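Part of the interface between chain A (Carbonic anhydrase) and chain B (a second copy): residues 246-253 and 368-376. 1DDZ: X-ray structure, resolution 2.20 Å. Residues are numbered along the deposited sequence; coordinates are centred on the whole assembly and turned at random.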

# COMPACT_ATOMS: atom_id res chain seq x y z
N ALA A 246 0.59 -27.80 3.84
CA ALA A 246 -0.36 -28.07 2.76
C ALA A 246 -0.25 -27.14 1.55
O ALA A 246 0.08 -27.58 0.43
CB ALA A 246 -1.77 -28.02 3.31
N LEU A 247 -0.55 -25.86 1.79
CA LEU A 247 -0.54 -24.83 0.75
C LEU A 247 0.78 -24.67 0.01
O LEU A 247 0.81 -24.53 -1.22
CB LEU A 247 -0.98 -23.49 1.34
CG LEU A 247 -1.12 -22.34 0.35
CD1 LEU A 247 -2.18 -22.67 -0.70
CD2 LEU A 247 -1.47 -21.09 1.09
N LYS A 248 1.89 -24.70 0.74
CA LYS A 248 3.20 -24.56 0.13
C LYS A 248 3.51 -25.75 -0.78
O LYS A 248 4.21 -25.60 -1.80
CB LYS A 248 4.27 -24.37 1.22
CG LYS A 248 4.04 -23.12 2.06
CD LYS A 248 5.15 -22.86 3.07
CE LYS A 248 6.45 -22.59 2.34
NZ LYS A 248 7.29 -21.62 3.05
N ALA A 249 2.94 -26.91 -0.45
CA ALA A 249 3.12 -28.13 -1.23
C ALA A 249 2.06 -28.24 -2.35
O ALA A 249 1.79 -29.33 -2.87
CB ALA A 249 3.07 -29.35 -0.31
N GLY A 250 1.42 -27.11 -2.67
CA GLY A 250 0.42 -27.09 -3.72
C GLY A 250 -0.99 -27.49 -3.34
O GLY A 250 -1.91 -27.30 -4.13
N ASN A 251 -1.19 -28.02 -2.13
CA ASN A 251 -2.53 -28.41 -1.73
C ASN A 251 -3.23 -27.39 -0.84
O ASN A 251 -3.05 -27.38 0.38
CB ASN A 251 -2.51 -29.77 -1.04
CG ASN A 251 -3.89 -30.19 -0.54
OD1 ASN A 251 -4.91 -29.65 -0.97
ND2 ASN A 251 -3.92 -31.12 0.41
N PRO A 252 -4.07 -26.52 -1.43
CA PRO A 252 -4.79 -25.51 -0.66
C PRO A 252 -6.09 -26.05 -0.06
O PRO A 252 -6.77 -25.37 0.70
CB PRO A 252 -5.08 -24.44 -1.71
CG PRO A 252 -5.34 -25.25 -2.95
CD PRO A 252 -4.29 -26.35 -2.89
N ASN A 253 -6.43 -27.29 -0.41
CA ASN A 253 -7.67 -27.92 0.04
C ASN A 253 -7.56 -28.82 1.28
O ASN A 253 -8.55 -29.42 1.71
CB ASN A 253 -8.32 -28.72 -1.10
CG ASN A 253 -8.52 -27.89 -2.37
OD1 ASN A 253 -8.16 -28.33 -3.47
ND2 ASN A 253 -9.06 -26.69 -2.22
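Chain B (368-376) QYAVQYLKV

Chain B meets this part of chain A with the last turns of a helix and the residues just after it. Residues from Q368(B) to Y373(B) have helical phi/psi, but the winding loosens over 369-373 into a wider pi-type turn: L374(B) N donates to Y369(B) O at 2.9 Å, five residues back, whereas Q372(B) N still reaches Q368(B) O at 2.7 Å in the ordinary i to i-4 pattern. K375(B) then breaks the helical path with positive phi (60/49), and V376(B) N closes on A370(B) O at 3.0 Å.

Chain A offers a compact turn rather than a helix or strand. L247(A) to G250(A) form a type I beta turn, with G250(A) N bonded to L247(A) O at 3.0 Å, and N251(A) N donates to A246(A) O at 2.9 Å, drawing the chain back on itself. The phi/psi of 84/-10 at G250(A) would jam a CB against the preceding carbonyl oxygen, so the backbone by itself calls for glycine there.

The CA atoms nearest each other belong to G250(A) and Y373(B), 5.5 Å apart. Here backbone meets backbone: G250(A) CA lies 3.7 Å from Y373(B) O. A helix end resting on a turn has no strand-like register, and its fit is better judged from the side chains around this point.

Y373(B) has the largest area covered by the opposing stretch, 94 Å², followed by L247(A) with 69 Å². The tyrosine, with chi1 at -58° (m), lies along the turn: its CD2 is 3.8 Å from L247(A) O and 3.9 Å from K248(A) CA, both approached obliquely to the ring. K248(A) extends the contact through its aliphatic part, with CG 4.0 Å from Y373(B) CE2.

L247(A) is the principal bump from chain A. Its CA-to-CB bond points sideways, yet the end of the side chain comes nearer and enters the hollow between two tyrosines one helical turn apart. CD1 packs 3.9 Å from Y373(B) CB, while CD2 lies 3.9 Å from Y369(B) CE1; L247(A) CD1 also lies 3.9 Å from Y369(B) OH, so the leucine end touches both tyrosines without being shared out between its methyls. P252(A), whose CB does point toward chain B, makes a second bump. Its CG is 4.1 Å from L374(B) CD2 and its CB 4.0 Å from Y369(B) OH, so the proline ring touches both residues.

No direct hydrogen bond crosses between the stretches, and the fit rests mainly on packing. K375(B) directs its CB toward chain A, but its NZ is bonded to Q372(B) O at 2.9 Å within its own chain; K248(A) O is 3.9 Å from that NZ. Water 1 supplies a polar link, donating to G250(A) O at 2.9 Å and, weakly, to L374(B) O at 3.2 Å, though more acceptors lie within its reach than it has protons. Altogether the two stretches bury 353 Å², both sides summed.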

# COMPACT_ATOMS: atom_id res chain seq x y z
N GLN B 368 1.63 -13.83 -6.18
CA GLN B 368 2.36 -14.84 -5.43
C GLN B 368 1.52 -16.05 -5.13
O GLN B 368 1.94 -17.18 -5.35
CB GLN B 368 2.90 -14.28 -4.12
CG GLN B 368 3.75 -15.31 -3.41
CD GLN B 368 3.99 -15.01 -1.95
OE1 GLN B 368 3.31 -14.16 -1.37
NE2 GLN B 368 4.95 -15.70 -1.35
N TYR B 369 0.32 -15.81 -4.61
CA TYR B 369 -0.60 -16.87 -4.28
C TYR B 369 -0.87 -17.77 -5.48
O TYR B 369 -0.86 -18.99 -5.36
CB TYR B 369 -1.93 -16.30 -3.76
CG TYR B 369 -2.85 -17.37 -3.22
CD1 TYR B 369 -2.71 -17.86 -1.92
CD2 TYR B 369 -3.84 -17.94 -4.02
CE1 TYR B 369 -3.51 -18.89 -1.43
CE2 TYR B 369 -4.66 -18.98 -3.53
CZ TYR B 369 -4.47 -19.44 -2.24
OH TYR B 369 -5.24 -20.46 -1.76
N ALA B 370 -1.12 -17.16 -6.63
CA ALA B 370 -1.40 -17.92 -7.86
C ALA B 370 -0.18 -18.64 -8.44
O ALA B 370 -0.23 -19.83 -8.76
CB ALA B 370 -2.02 -17.00 -8.91
N VAL B 371 0.91 -17.91 -8.61
CA VAL B 371 2.13 -18.44 -9.19
C VAL B 371 2.88 -19.39 -8.27
O VAL B 371 3.19 -20.51 -8.65
CB VAL B 371 3.10 -17.30 -9.62
CG1 VAL B 371 4.41 -17.88 -10.15
CG2 VAL B 371 2.44 -16.41 -10.67
N GLN B 372 3.15 -18.96 -7.05
CA GLN B 372 3.89 -19.79 -6.13
C GLN B 372 3.15 -20.92 -5.46
O GLN B 372 3.69 -22.02 -5.32
CB GLN B 372 4.54 -18.95 -5.07
CG GLN B 372 5.47 -19.74 -4.20
CD GLN B 372 6.17 -18.88 -3.19
OE1 GLN B 372 6.08 -17.65 -3.24
NE2 GLN B 372 6.88 -19.51 -2.27
N TYR B 373 1.93 -20.65 -4.99
CA TYR B 373 1.14 -21.66 -4.29
C TYR B 373 0.18 -22.47 -5.14
O TYR B 373 0.21 -23.69 -5.08
CB TYR B 373 0.46 -21.05 -3.06
CG TYR B 373 1.50 -20.47 -2.14
CD1 TYR B 373 1.40 -19.16 -1.67
CD2 TYR B 373 2.63 -21.20 -1.80
CE1 TYR B 373 2.43 -18.60 -0.87
CE2 TYR B 373 3.66 -20.65 -1.00
CZ TYR B 373 3.56 -19.36 -0.53
OH TYR B 373 4.53 -18.88 0.36
N LEU B 374 -0.64 -21.82 -5.96
CA LEU B 374 -1.56 -22.57 -6.82
C LEU B 374 -0.82 -23.11 -8.05
O LEU B 374 -1.29 -24.02 -8.72
CB LEU B 374 -2.71 -21.69 -7.30
CG LEU B 374 -3.63 -21.02 -6.29
CD1 LEU B 374 -4.75 -20.33 -7.09
CD2 LEU B 374 -4.21 -22.04 -5.30
N LYS B 375 0.33 -22.51 -8.36
CA LYS B 375 1.14 -22.93 -9.50
C LYS B 375 0.41 -22.82 -10.83
O LYS B 375 0.39 -23.77 -11.58
CB LYS B 375 1.60 -24.37 -9.32
CG LYS B 375 2.36 -24.66 -8.03
CD LYS B 375 3.73 -24.00 -7.99
CE LYS B 375 4.61 -24.72 -6.97
NZ LYS B 375 3.91 -24.91 -5.66
N VAL B 376 -0.22 -21.68 -11.10
CA VAL B 376 -0.92 -21.48 -12.37
C VAL B 376 0.10 -21.44 -13.54
O VAL B 376 1.20 -20.91 -13.39
CB VAL B 376 -1.77 -20.16 -12.36
CG1 VAL B 376 -2.89 -20.26 -11.32
CG2 VAL B 376 -0.90 -18.95 -12.12
O HOH W 1 -0.83 -26.44 -6.68